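Local coordinates for protein PLP-Dependent L-Arginine Hydroxylase MppP (Streptomyces wadayamensis, PDB 5DJ3) that hydroxylates L-arginine with the help of pyridoxal 5'-phosphate and belongs to a family of pyridoxal-phosphate-dependent aminotransferases, at residues 27-32 with 219-224; 110-115 with 340-345; 152-157 with 184-189. All coordinates share one frame; numbering follows the deposited sequence.

Near the N terminus, loop 27-32 forms the first half of contact 1. The chain then runs into the central sheet, where the end of strand 107-112 gives segment 110-115 of contact 2. Contact 3 opens and closes next. It pairs strands 152-156 and 184-188 around helix 168-181, a short loop that falls within both longer ones. Segment 219-224 then closes contact 1, bringing the N-terminal loop to the loop after strand 212-218. Segment 340-345 closes contact 2 last, so contacts 1 and 2 cross. Contact 2 joins the central sheet to the loop before strand 350-354. Contacts 2 and 3 touch through neighbouring strands, and all three reach the cofactor-arginine adduct 5DK.

Contact 1 of 3, residues 27-32 with 219-224; sequences DGHARQ and TGKLWP. With 5DK ((E)-N~2~-({3-hydroxy-2-methyl-5-[(phosphonooxy)methyl]pyridin-4-yl}methylidene)-D-arginine), chain E.
His-29 meets Lys-221 and Ala-30 packs on Pro-224 in the active site of a fold-type I pyridoxal-phosphate enzyme. Loop 27-32 lies along the arginine part of 5DK, the aldimine of cofactor and D-arginine. The direct contacts are modest. Ala-30 CB is 4.1 Å from Pro-224 CB, and Pro-224 CA makes a CA-H...O contact of 3.4 Å with Ala-30 O. Lys-221 CE comes to the edge of the imidazole, 3.4 Å from His-29 NE2. Gly-220 O lies over one face of this ring. The ring is poorly ordered and too close to the arginine in the model, so its fit there is doubtful.

Water joins the two backbones. One molecule donates to Gly-28 O and Lys-221 O. Another accepts from Ala-30 N and donates to Gly-220 O and Trp-223 O.

Both segments grip 5DK. Gly-28 N donates to the carboxylate oxygen 5DK OXT at 2.8 Å. 5DK NE donates to Asp-27 OD1 at 2.9 Å, in a bent bond (139° at the hydrogen). Lys-221 NZ also forms a salt bridge with Asp-218. With a methionine in place of Lys-221, Asp-218 and the cofactor would probably both lose their amino partner. Lys-221 is probably the lysine that carries the cofactor between turnovers, as in other fold-type I enzymes. Its chain bends at chi2 (41°) and chi4 (-135°), putting Lys-221 NZ 2.6 Å from 5DK O4P, the oxygen bridging phosphorus and C5A.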
loop_
_atom_site.group_PDB
_atom_site.type_symbol
_atom_site.label_atom_id
_atom_site.label_comp_id
_atom_site.label_asym_id
_atom_site.label_seq_id
_atom_site.Cartn_x
_atom_site.Cartn_y
_atom_site.Cartn_z
ATOM N N ASP A 27 9.016 0.040 -17.309
ATOM C CA ASP A 27 7.848 -0.032 -16.449
ATOM C C ASP A 27 6.545 -0.170 -17.248
ATOM O O ASP A 27 6.309 0.556 -18.216
ATOM C CB ASP A 27 7.840 1.242 -15.605
ATOM C CG ASP A 27 6.649 1.350 -14.750
ATOM O OD1 ASP A 27 6.353 0.387 -14.012
ATOM O OD2 ASP A 27 6.009 2.410 -14.825
ATOM N N GLY A 28 5.676 -1.085 -16.817
ATOM C CA GLY A 28 4.412 -1.310 -17.504
ATOM C C GLY A 28 3.403 -0.182 -17.379
ATOM O O GLY A 28 2.499 -0.084 -18.214
ATOM N N HIS A 29 3.535 0.670 -16.371
ATOM C CA HIS A 29 2.519 1.673 -16.122
ATOM C C HIS A 29 2.499 2.695 -17.245
ATOM O O HIS A 29 3.425 2.795 -18.050
ATOM C CB HIS A 29 2.747 2.339 -14.775
ATOM C CG HIS A 29 2.296 1.495 -13.632
ATOM N ND1 HIS A 29 2.627 1.760 -12.323
ATOM C CD2 HIS A 29 1.534 0.378 -13.607
ATOM C CE1 HIS A 29 2.077 0.848 -11.540
ATOM N NE2 HIS A 29 1.412 -0.005 -12.295
ATOM N N ALA A 30 1.409 3.446 -17.304
ATOM C CA ALA A 30 1.120 4.295 -18.456
ATOM C C ALA A 30 1.697 5.680 -18.272
ATOM O O ALA A 30 1.446 6.340 -17.255
ATOM C CB ALA A 30 -0.386 4.395 -18.703
ATOM N N ARG A 31 2.465 6.111 -19.279
ATOM C CA ARG A 31 3.086 7.423 -19.316
ATOM C C ARG A 31 2.795 8.188 -20.600
ATOM O O ARG A 31 3.468 9.189 -20.861
ATOM C CB ARG A 31 4.606 7.306 -19.161
ATOM C CG ARG A 31 5.050 6.600 -17.885
ATOM C CD ARG A 31 6.577 6.547 -17.844
ATOM N NE ARG A 31 7.077 5.767 -16.714
ATOM C CZ ARG A 31 8.341 5.808 -16.296
ATOM N NH1 ARG A 31 9.232 6.604 -16.902
ATOM N NH2 ARG A 31 8.716 5.052 -15.266
ATOM N N GLN A 32 1.831 7.757 -21.410
ATOM C CA GLN A 32 1.437 8.574 -22.551
ATOM C C GLN A 32 0.669 9.794 -22.074
ATOM O O GLN A 32 0.235 9.869 -20.917
ATOM C CB GLN A 32 0.563 7.798 -23.521
ATOM C CG GLN A 32 -0.759 7.343 -22.943
ATOM C CD GLN A 32 -0.636 6.006 -22.249
ATOM O OE1 GLN A 32 0.419 5.648 -21.744
ATOM N NE2 GLN A 32 -1.709 5.265 -22.223
ATOM N N THR A 219 -6.671 -1.151 -11.200
ATOM C CA THR A 219 -6.879 0.001 -12.061
ATOM C C THR A 219 -5.580 0.645 -12.532
ATOM O O THR A 219 -5.616 1.497 -13.425
ATOM C CB THR A 219 -7.707 1.081 -11.353
ATOM O OG1 THR A 219 -6.915 1.724 -10.347
ATOM C CG2 THR A 219 -8.978 0.491 -10.705
ATOM N N GLY A 220 -4.438 0.259 -11.998
ATOM C CA GLY A 220 -3.246 1.057 -12.215
ATOM C C GLY A 220 -2.500 0.887 -13.539
ATOM O O GLY A 220 -1.569 1.660 -13.781
ATOM N N LYS A 221 -2.835 -0.081 -14.398
ATOM C CA LYS A 221 -2.105 -0.219 -15.661
ATOM C C LYS A 221 -2.781 0.475 -16.833
ATOM O O LYS A 221 -2.119 0.714 -17.848
ATOM C CB LYS A 221 -1.911 -1.688 -16.051
ATOM C CG LYS A 221 -0.816 -2.468 -15.304
ATOM C CD LYS A 221 -0.773 -2.174 -13.843
ATOM C CE LYS A 221 0.196 -3.103 -13.150
ATOM N NZ LYS A 221 -0.426 -3.601 -11.922
ATOM N N LEU A 222 -4.063 0.822 -16.708
ATOM C CA LEU A 222 -4.836 1.258 -17.871
ATOM C C LEU A 222 -4.467 2.662 -18.313
ATOM O O LEU A 222 -4.182 2.896 -19.494
ATOM C CB LEU A 222 -6.328 1.227 -17.576
ATOM C CG LEU A 222 -7.123 -0.004 -17.956
ATOM C CD1 LEU A 222 -8.588 0.402 -17.857
ATOM C CD2 LEU A 222 -6.762 -0.539 -19.355
ATOM N N TRP A 223 -4.534 3.614 -17.390
ATOM C CA TRP A 223 -4.579 5.035 -17.697
ATOM C C TRP A 223 -3.367 5.736 -17.081
ATOM O O TRP A 223 -2.842 5.280 -16.055
ATOM C CB TRP A 223 -5.864 5.658 -17.125
ATOM C CG TRP A 223 -7.136 4.997 -17.546
ATOM C CD1 TRP A 223 -7.574 4.844 -18.811
ATOM C CD2 TRP A 223 -8.134 4.411 -16.697
ATOM N NE1 TRP A 223 -8.788 4.198 -18.820
ATOM C CE2 TRP A 223 -9.160 3.927 -17.533
ATOM C CE3 TRP A 223 -8.268 4.257 -15.311
ATOM C CZ2 TRP A 223 -10.310 3.294 -17.034
ATOM C CZ3 TRP A 223 -9.418 3.619 -14.813
ATOM C CH2 TRP A 223 -10.416 3.150 -15.670
ATOM N N PRO A 224 -2.897 6.912 -17.674
ATOM C CA PRO A 224 -1.735 7.592 -17.051
ATOM C C PRO A 224 -2.143 8.458 -15.858
ATOM O O PRO A 224 -2.261 9.670 -15.912
ATOM C CB PRO A 224 -1.160 8.407 -18.210
ATOM C CG PRO A 224 -2.317 8.667 -19.097
ATOM C CD PRO A 224 -3.307 7.554 -18.931
HETATM C C2 5DK E . 0.245 -7.880 -12.387
HETATM C C3 5DK E . 1.243 -6.988 -12.750
HETATM C C4 5DK E . 1.734 -6.067 -11.826
HETATM C C5 5DK E . 1.170 -6.119 -10.550
HETATM C C6 5DK E . 0.168 -7.034 -10.257
HETATM C CB 5DK E . 4.266 -2.858 -12.884
HETATM O O3 5DK E . 1.728 -7.067 -14.053
HETATM O O1P 5DK E . 0.471 -1.448 -9.121
HETATM O O2P 5DK E . 1.239 -3.060 -7.376
HETATM O O3P 5DK E . 2.837 -2.220 -9.017
HETATM O O4P 5DK E . 1.087 -3.903 -9.832
HETATM N N 5DK E . 3.206 -4.985 -13.332
HETATM P P 5DK E . 1.394 -2.632 -8.847
HETATM C C2A 5DK E . -0.222 -8.881 -13.454
HETATM C C4A 5DK E . 2.850 -5.020 -12.123
HETATM C C5A 5DK E . 1.645 -5.134 -9.478
HETATM N N1 5DK E . -0.269 -7.881 -11.162
HETATM C CA 5DK E . 4.481 -4.276 -13.426
HETATM C C 5DK E . 4.971 -4.193 -14.876
HETATM O O 5DK E . 4.497 -4.898 -15.782
HETATM C CG 5DK E . 5.463 -2.351 -12.039
HETATM C CD 5DK E . 4.971 -1.352 -10.967
HETATM N NE 5DK E . 4.951 0.003 -11.536
HETATM C CZ 5DK E . 4.885 1.179 -10.654
HETATM N NH1 5DK E . 4.364 1.066 -9.284
HETATM N NH2 5DK E . 5.260 2.295 -11.093
HETATM O OXT 5DK E . 5.891 -3.420 -15.241
HETATM O O HOH W 1 0.134 0.216 -19.098
HETATM O O HOH W 2 -0.932 3.283 -15.655
#

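Contact 2 of 3, residues 110-115 with 340-345; sequences LVHPTF and HWAEPS. With 5DK ((E)-N~2~-({3-hydroxy-2-methyl-5-[(phosphonooxy)methyl]pyridin-4-yl}methylidene)-D-arginine), chain E.
Trp-341 slots its indole between Leu-110 and His-112. Leu-110 CD2 rests on one face, 3.5 Å from Trp-341 CZ2. His-112 CD2 points at the opposite face, 3.6 Å from Trp-341 CE2. The imidazole stands edge-on to the five-membered ring, a T-shaped pair with planes at 79°. At the indole edge, Trp-341 NE1 donates to Val-111 O at 3.0 Å. This bond is nearly straight (163° at the hydrogen), and the acceptor lies in the ring plane. The bond and the two packed faces together probably fix the rotation of the indole.

His-340 extends the aromatic cluster. It turns its own edge to the face of His-112, almost at right angles. Pro-113 CB sits over the centre of the His-340 ring, 3.7 Å from the ring centroid, as a CH-pi contact. Ala-342 CB covers a face of His-112, 4.0 Å from its centroid. The type I turn from His-340 to Glu-343 wraps round the imidazole and puts Ala-342 there. CG of His-112 stands trans to its own backbone N (chi1 -177°), which sends the ring out into this turn. Its ND1 is bonded to Glu-133.

Further along, Phe-115 places a ring face over the cofactor part of 5DK, with Phe-115 CD2 3.2 Å from 5DK C4. Strand 128-133 flanks the indole through Leu-129 and Pro-131, while helix 116-124, which carries the magnesium ligands Asp-116 and Asp-120, packs on Trp-341 and Leu-110.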
loop_
_atom_site.group_PDB
_atom_site.type_symbol
_atom_site.label_atom_id
_atom_site.label_comp_id
_atom_site.label_asym_id
_atom_site.label_seq_id
_atom_site.Cartn_x
_atom_site.Cartn_y
_atom_site.Cartn_z
ATOM N N LEU A 110 0.986 -22.016 -10.126
ATOM C CA LEU A 110 1.089 -20.650 -10.616
ATOM C C LEU A 110 1.462 -20.666 -12.091
ATOM O O LEU A 110 2.398 -21.377 -12.489
ATOM C CB LEU A 110 2.139 -19.903 -9.801
ATOM C CG LEU A 110 2.493 -18.477 -10.258
ATOM C CD1 LEU A 110 1.270 -17.546 -10.262
ATOM C CD2 LEU A 110 3.610 -17.912 -9.347
ATOM N N VAL A 111 0.741 -19.883 -12.903
ATOM C CA VAL A 111 1.110 -19.760 -14.309
ATOM C C VAL A 111 2.552 -19.250 -14.439
ATOM O O VAL A 111 3.028 -18.389 -13.675
ATOM C CB VAL A 111 0.120 -18.862 -15.074
ATOM C CG1 VAL A 111 0.208 -17.370 -14.625
ATOM C CG2 VAL A 111 0.409 -18.948 -16.544
ATOM N N HIS A 112 3.240 -19.783 -15.432
ATOM C CA HIS A 112 4.636 -19.519 -15.692
ATOM C C HIS A 112 4.799 -19.355 -17.215
ATOM O O HIS A 112 4.365 -20.233 -17.966
ATOM C CB HIS A 112 5.487 -20.689 -15.153
ATOM C CG HIS A 112 6.964 -20.503 -15.295
ATOM N ND1 HIS A 112 7.732 -21.265 -16.143
ATOM C CD2 HIS A 112 7.819 -19.653 -14.674
ATOM C CE1 HIS A 112 8.998 -20.899 -16.040
ATOM N NE2 HIS A 112 9.077 -19.911 -15.165
ATOM N N PRO A 113 5.397 -18.244 -17.681
ATOM C CA PRO A 113 5.907 -17.111 -16.901
ATOM C C PRO A 113 4.767 -16.255 -16.377
ATOM O O PRO A 113 3.632 -16.470 -16.794
ATOM C CB PRO A 113 6.749 -16.335 -17.920
ATOM C CG PRO A 113 6.068 -16.511 -19.185
ATOM C CD PRO A 113 5.484 -17.958 -19.130
ATOM N N THR A 114 5.057 -15.333 -15.467
ATOM C CA THR A 114 4.114 -14.284 -15.075
ATOM C C THR A 114 4.949 -13.196 -14.407
ATOM O O THR A 114 6.168 -13.323 -14.293
ATOM C CB THR A 114 2.966 -14.839 -14.179
ATOM O OG1 THR A 114 1.893 -13.904 -14.104
ATOM C CG2 THR A 114 3.388 -15.148 -12.774
ATOM N N PHE A 115 4.294 -12.101 -14.024
ATOM C CA PHE A 115 4.928 -11.050 -13.235
ATOM C C PHE A 115 5.493 -11.621 -11.941
ATOM O O PHE A 115 4.793 -12.302 -11.188
ATOM C CB PHE A 115 3.920 -9.938 -12.925
ATOM C CG PHE A 115 4.512 -8.766 -12.189
ATOM C CD1 PHE A 115 5.668 -8.153 -12.644
ATOM C CD2 PHE A 115 3.912 -8.294 -11.032
ATOM C CE1 PHE A 115 6.216 -7.073 -11.968
ATOM C CE2 PHE A 115 4.436 -7.205 -10.351
ATOM C CZ PHE A 115 5.601 -6.595 -10.805
ATOM N N HIS A 340 10.127 -15.620 -15.980
ATOM C CA HIS A 340 10.212 -17.069 -15.919
ATOM C C HIS A 340 10.738 -17.468 -14.537
ATOM O O HIS A 340 11.875 -17.906 -14.346
ATOM C CB HIS A 340 11.072 -17.566 -17.063
ATOM C CG HIS A 340 10.570 -17.102 -18.391
ATOM N ND1 HIS A 340 9.828 -17.911 -19.222
ATOM C CD2 HIS A 340 10.633 -15.888 -18.995
ATOM C CE1 HIS A 340 9.507 -17.229 -20.312
ATOM N NE2 HIS A 340 9.979 -16.001 -20.198
ATOM N N TRP A 341 9.841 -17.304 -13.557
ATOM C CA TRP A 341 10.200 -17.353 -12.145
ATOM C C TRP A 341 10.595 -18.747 -11.661
ATOM O O TRP A 341 11.138 -18.868 -10.563
ATOM C CB TRP A 341 9.031 -16.809 -11.336
ATOM C CG TRP A 341 7.751 -17.535 -11.602
ATOM C CD1 TRP A 341 6.734 -17.127 -12.403
ATOM C CD2 TRP A 341 7.355 -18.802 -11.060
ATOM N NE1 TRP A 341 5.723 -18.072 -12.410
ATOM C CE2 TRP A 341 6.079 -19.100 -11.580
ATOM C CE3 TRP A 341 7.949 -19.707 -10.177
ATOM C CZ2 TRP A 341 5.393 -20.275 -11.259
ATOM C CZ3 TRP A 341 7.265 -20.900 -9.863
ATOM C CH2 TRP A 341 6.004 -21.161 -10.397
ATOM N N ALA A 342 10.330 -19.795 -12.425
ATOM C CA ALA A 342 10.802 -21.131 -12.086
ATOM C C ALA A 342 11.981 -21.580 -12.934
ATOM O O ALA A 342 12.632 -22.556 -12.566
ATOM C CB ALA A 342 9.670 -22.156 -12.239
ATOM N N GLU A 343 12.234 -20.916 -14.072
ATOM C CA GLU A 343 13.350 -21.253 -14.956
ATOM C C GLU A 343 13.759 -20.017 -15.747
ATOM O O GLU A 343 13.408 -19.867 -16.919
ATOM C CB GLU A 343 12.963 -22.377 -15.913
ATOM C CG GLU A 343 14.140 -23.054 -16.559
ATOM C CD GLU A 343 15.009 -23.814 -15.548
ATOM O OE1 GLU A 343 16.006 -23.239 -15.056
ATOM O OE2 GLU A 343 14.687 -24.979 -15.241
ATOM N N PRO A 344 14.543 -19.123 -15.147
ATOM C CA PRO A 344 14.777 -17.820 -15.792
ATOM C C PRO A 344 15.447 -17.930 -17.147
ATOM O O PRO A 344 15.245 -17.066 -18.016
ATOM C CB PRO A 344 15.668 -17.074 -14.790
ATOM C CG PRO A 344 15.692 -17.893 -13.541
ATOM C CD PRO A 344 15.304 -19.285 -13.899
ATOM N N SER A 345 16.251 -18.959 -17.360
ATOM C CA SER A 345 16.939 -19.063 -18.636
ATOM C C SER A 345 15.953 -19.201 -19.799
ATOM O O SER A 345 16.334 -18.951 -20.951
ATOM C CB SER A 345 17.952 -20.230 -18.600
ATOM O OG SER A 345 17.330 -21.520 -18.604
HETATM C C2 5DK E . 0.245 -7.880 -12.387
HETATM C C3 5DK E . 1.243 -6.988 -12.750
HETATM C C4 5DK E . 1.734 -6.067 -11.826
HETATM C C5 5DK E . 1.170 -6.119 -10.550
HETATM C C6 5DK E . 0.168 -7.034 -10.257
HETATM C CB 5DK E . 4.266 -2.858 -12.884
HETATM O O3 5DK E . 1.728 -7.067 -14.053
HETATM O O1P 5DK E . 0.471 -1.448 -9.121
HETATM O O2P 5DK E . 1.239 -3.060 -7.376
HETATM O O3P 5DK E . 2.837 -2.220 -9.017
HETATM O O4P 5DK E . 1.087 -3.903 -9.832
HETATM N N 5DK E . 3.206 -4.985 -13.332
HETATM P P 5DK E . 1.394 -2.632 -8.847
HETATM C C2A 5DK E . -0.222 -8.881 -13.454
HETATM C C4A 5DK E . 2.850 -5.020 -12.123
HETATM C C5A 5DK E . 1.645 -5.134 -9.478
HETATM N N1 5DK E . -0.269 -7.881 -11.162
HETATM C CA 5DK E . 4.481 -4.276 -13.426
HETATM C C 5DK E . 4.971 -4.193 -14.876
HETATM O O 5DK E . 4.497 -4.898 -15.782
HETATM C CG 5DK E . 5.463 -2.351 -12.039
HETATM C CD 5DK E . 4.971 -1.352 -10.967
HETATM N NE 5DK E . 4.951 0.003 -11.536
HETATM C CZ 5DK E . 4.885 1.179 -10.654
HETATM N NH1 5DK E . 4.364 1.066 -9.284
HETATM N NH2 5DK E . 5.260 2.295 -11.093
HETATM O OXT 5DK E . 5.891 -3.420 -15.241
#

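Contact 3 of 3, residues 152-157 with 184-189. With 5DK ((E)-N~2~-({3-hydroxy-2-methyl-5-[(phosphonooxy)methyl]pyridin-4-yl}methylidene)-D-arginine), chain E.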
loop_
_atom_site.group_PDB
_atom_site.type_symbol
_atom_site.label_atom_id
_atom_site.label_comp_id
_atom_site.label_asym_id
_atom_site.label_seq_id
_atom_site.Cartn_x
_atom_site.Cartn_y
_atom_site.Cartn_z
ATOM N N CYS A 152 -4.313 -24.235 -4.150
ATOM C CA CYS A 152 -4.694 -23.050 -4.925
ATOM C C CYS A 152 -4.078 -23.099 -6.322
ATOM O O CYS A 152 -2.915 -23.487 -6.482
ATOM C CB CYS A 152 -4.257 -21.753 -4.209
ATOM S SG CYS A 152 -4.623 -20.195 -5.117
ATOM N N VAL A 153 -4.866 -22.713 -7.321
ATOM C CA VAL A 153 -4.384 -22.462 -8.679
ATOM C C VAL A 153 -4.485 -20.959 -8.935
ATOM O O VAL A 153 -5.554 -20.372 -8.737
ATOM C CB VAL A 153 -5.205 -23.254 -9.714
ATOM C CG1 VAL A 153 -4.715 -22.974 -11.131
ATOM C CG2 VAL A 153 -5.161 -24.736 -9.396
ATOM N N PHE A 154 -3.383 -20.343 -9.383
ATOM C CA PHE A 154 -3.284 -18.897 -9.589
ATOM C C PHE A 154 -2.982 -18.582 -11.058
ATOM O O PHE A 154 -1.947 -18.997 -11.602
ATOM C CB PHE A 154 -2.210 -18.306 -8.664
ATOM C CG PHE A 154 -2.214 -16.792 -8.595
ATOM C CD1 PHE A 154 -1.873 -16.019 -9.696
ATOM C CD2 PHE A 154 -2.537 -16.153 -7.412
ATOM C CE1 PHE A 154 -1.870 -14.630 -9.602
ATOM C CE2 PHE A 154 -2.538 -14.773 -7.306
ATOM C CZ PHE A 154 -2.202 -14.007 -8.389
ATOM N N VAL A 155 -3.884 -17.862 -11.711
ATOM C CA VAL A 155 -3.722 -17.534 -13.121
ATOM C C VAL A 155 -3.702 -16.018 -13.265
ATOM O O VAL A 155 -4.587 -15.340 -12.738
ATOM C CB VAL A 155 -4.854 -18.153 -13.975
ATOM C CG1 VAL A 155 -4.675 -17.778 -15.483
ATOM C CG2 VAL A 155 -4.911 -19.672 -13.801
ATOM N N THR A 156 -2.728 -15.495 -14.008
ATOM C CA THR A 156 -2.687 -14.074 -14.385
ATOM C C THR A 156 -3.272 -13.955 -15.788
ATOM O O THR A 156 -2.738 -14.547 -16.726
ATOM C CB THR A 156 -1.266 -13.502 -14.362
ATOM O OG1 THR A 156 -0.646 -13.763 -13.090
ATOM C CG2 THR A 156 -1.276 -11.937 -14.614
ATOM N N THR A 157 -4.379 -13.224 -15.929
ATOM C CA THR A 157 -5.066 -13.143 -17.226
ATOM C C THR A 157 -5.748 -11.792 -17.415
ATOM O O THR A 157 -6.519 -11.392 -16.541
ATOM C CB THR A 157 -6.144 -14.286 -17.415
ATOM O OG1 THR A 157 -6.798 -14.144 -18.704
ATOM C CG2 THR A 157 -7.178 -14.293 -16.291
ATOM N N VAL A 184 -8.828 -23.509 -4.120
ATOM C CA VAL A 184 -9.066 -22.090 -4.376
ATOM C C VAL A 184 -8.606 -21.747 -5.790
ATOM O O VAL A 184 -7.456 -21.995 -6.160
ATOM C CB VAL A 184 -8.330 -21.218 -3.339
ATOM C CG1 VAL A 184 -8.493 -19.741 -3.693
ATOM C CG2 VAL A 184 -8.818 -21.532 -1.863
ATOM N N LEU A 185 -9.480 -21.123 -6.574
ATOM C CA LEU A 185 -9.093 -20.557 -7.859
ATOM C C LEU A 185 -8.846 -19.055 -7.710
ATOM O O LEU A 185 -9.754 -18.305 -7.350
ATOM C CB LEU A 185 -10.145 -20.845 -8.931
ATOM C CG LEU A 185 -9.818 -20.253 -10.308
ATOM C CD1 LEU A 185 -8.442 -20.664 -10.853
ATOM C CD2 LEU A 185 -10.894 -20.596 -11.297
ATOM N N ALA A 186 -7.622 -18.621 -8.016
ATOM C CA ALA A 186 -7.202 -17.238 -7.853
ATOM C C ALA A 186 -6.814 -16.640 -9.203
ATOM O O ALA A 186 -6.019 -17.236 -9.943
ATOM C CB ALA A 186 -6.010 -17.132 -6.881
ATOM N N LEU A 187 -7.351 -15.461 -9.517
ATOM C CA LEU A 187 -7.032 -14.782 -10.768
ATOM C C LEU A 187 -6.452 -13.393 -10.514
ATOM O O LEU A 187 -6.906 -12.667 -9.625
ATOM C CB LEU A 187 -8.258 -14.634 -11.659
ATOM C CG LEU A 187 -9.196 -15.802 -11.919
ATOM C CD1 LEU A 187 -10.347 -15.374 -12.817
ATOM C CD2 LEU A 187 -8.451 -16.963 -12.562
ATOM N N ASP A 188 -5.444 -13.017 -11.298
ATOM C CA ASP A 188 -4.950 -11.646 -11.323
ATOM C C ASP A 188 -5.298 -11.051 -12.685
ATOM O O ASP A 188 -4.839 -11.535 -13.726
ATOM C CB ASP A 188 -3.443 -11.597 -11.026
ATOM C CG ASP A 188 -2.832 -10.171 -11.206
ATOM O OD1 ASP A 188 -3.343 -9.382 -12.029
ATOM O OD2 ASP A 188 -1.835 -9.841 -10.521
ATOM N N THR A 189 -6.103 -10.003 -12.672
ATOM C CA THR A 189 -6.714 -9.472 -13.887
ATOM C C THR A 189 -6.329 -8.013 -14.134
ATOM O O THR A 189 -7.080 -7.254 -14.755
ATOM C CB THR A 189 -8.233 -9.632 -13.822
ATOM O OG1 THR A 189 -8.756 -8.962 -12.654
ATOM C CG2 THR A 189 -8.602 -11.114 -13.787
HETATM C C2 5DK E . 0.245 -7.880 -12.387
HETATM C C3 5DK E . 1.243 -6.988 -12.750
HETATM C C4 5DK E . 1.734 -6.067 -11.826
HETATM C C5 5DK E . 1.170 -6.119 -10.550
HETATM C C6 5DK E . 0.168 -7.034 -10.257
HETATM C CB 5DK E . 4.266 -2.858 -12.884
HETATM O O3 5DK E . 1.728 -7.067 -14.053
HETATM O O1P 5DK E . 0.471 -1.448 -9.121
HETATM O O2P 5DK E . 1.239 -3.060 -7.376
HETATM O O3P 5DK E . 2.837 -2.220 -9.017
HETATM O O4P 5DK E . 1.087 -3.903 -9.832
HETATM N N 5DK E . 3.206 -4.985 -13.332
HETATM P P 5DK E . 1.394 -2.632 -8.847
HETATM C C2A 5DK E . -0.222 -8.881 -13.454
HETATM C C4A 5DK E . 2.850 -5.020 -12.123
HETATM C C5A 5DK E . 1.645 -5.134 -9.478
HETATM N N1 5DK E . -0.269 -7.881 -11.162
HETATM C CA 5DK E . 4.481 -4.276 -13.426
HETATM C C 5DK E . 4.971 -4.193 -14.876
HETATM O O 5DK E . 4.497 -4.898 -15.782
HETATM C CG 5DK E . 5.463 -2.351 -12.039
HETATM C CD 5DK E . 4.971 -1.352 -10.967
HETATM N NE 5DK E . 4.951 0.003 -11.536
HETATM C CZ 5DK E . 4.885 1.179 -10.654
HETATM N NH1 5DK E . 4.364 1.066 -9.284
HETATM N NH2 5DK E . 5.260 2.295 -11.093
HETATM O OXT 5DK E . 5.891 -3.420 -15.241
#
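Phe-154 and Ala-186 meet on one face of two parallel strands, 152-156 and 184-188. The strands form a beta-alpha-beta crossover with helix 168-181, within the large sheet of the aminotransferase fold. Their axes are 18° apart. Five backbone hydrogen bonds join them, beginning with Val-153 N to Val-184 O and ending with Thr-157 N to Asp-188 O. Val-153 and Val-155 each use both N and O, to the residues on either side of Leu-185 and Leu-187.

The closer packing is on the face that carries Phe-154. Phe-154 CD2 touches Ala-186 CB at 3.6 Å. Phe-154 CE1 reaches Asp-188 CB at 3.7 Å, with ring and carboxylate planes 67° apart. Cys-152 SG lies 3.8 Å from Ala-186 CB. Helix 90-101 closes over this side through Met-94, Leu-97 and Leu-101. The other face is looser across the pair. Val-155 CB is 4.0 Å from Leu-187 CD2, and Val-153 CB is 4.3 Å from Leu-185 CD1. Loop residues Leu-142 and Leu-166 pack there, and neither face is solvent-exposed.

The strands end at the cofactor. Thr-156 and Asp-188 lie side by side and point the same way. Thr-156 CG2 touches the cofactor methyl, 5DK C2A, at 3.4 Å, while Thr-156 OG1 bonds to Thr-114 OG1. CG of Asp-188 extends opposite the backbone N (chi1 173°), which carries the carboxylate to the pyridine. Ser-190 N binds its OD1 and helps to hold it in position. Asp-188 OD2 is 2.6 Å from the pyridine nitrogen, 5DK N1. As in other fold-type I enzymes, this pairing probably keeps the nitrogen protonated and makes the ring a better electron sink.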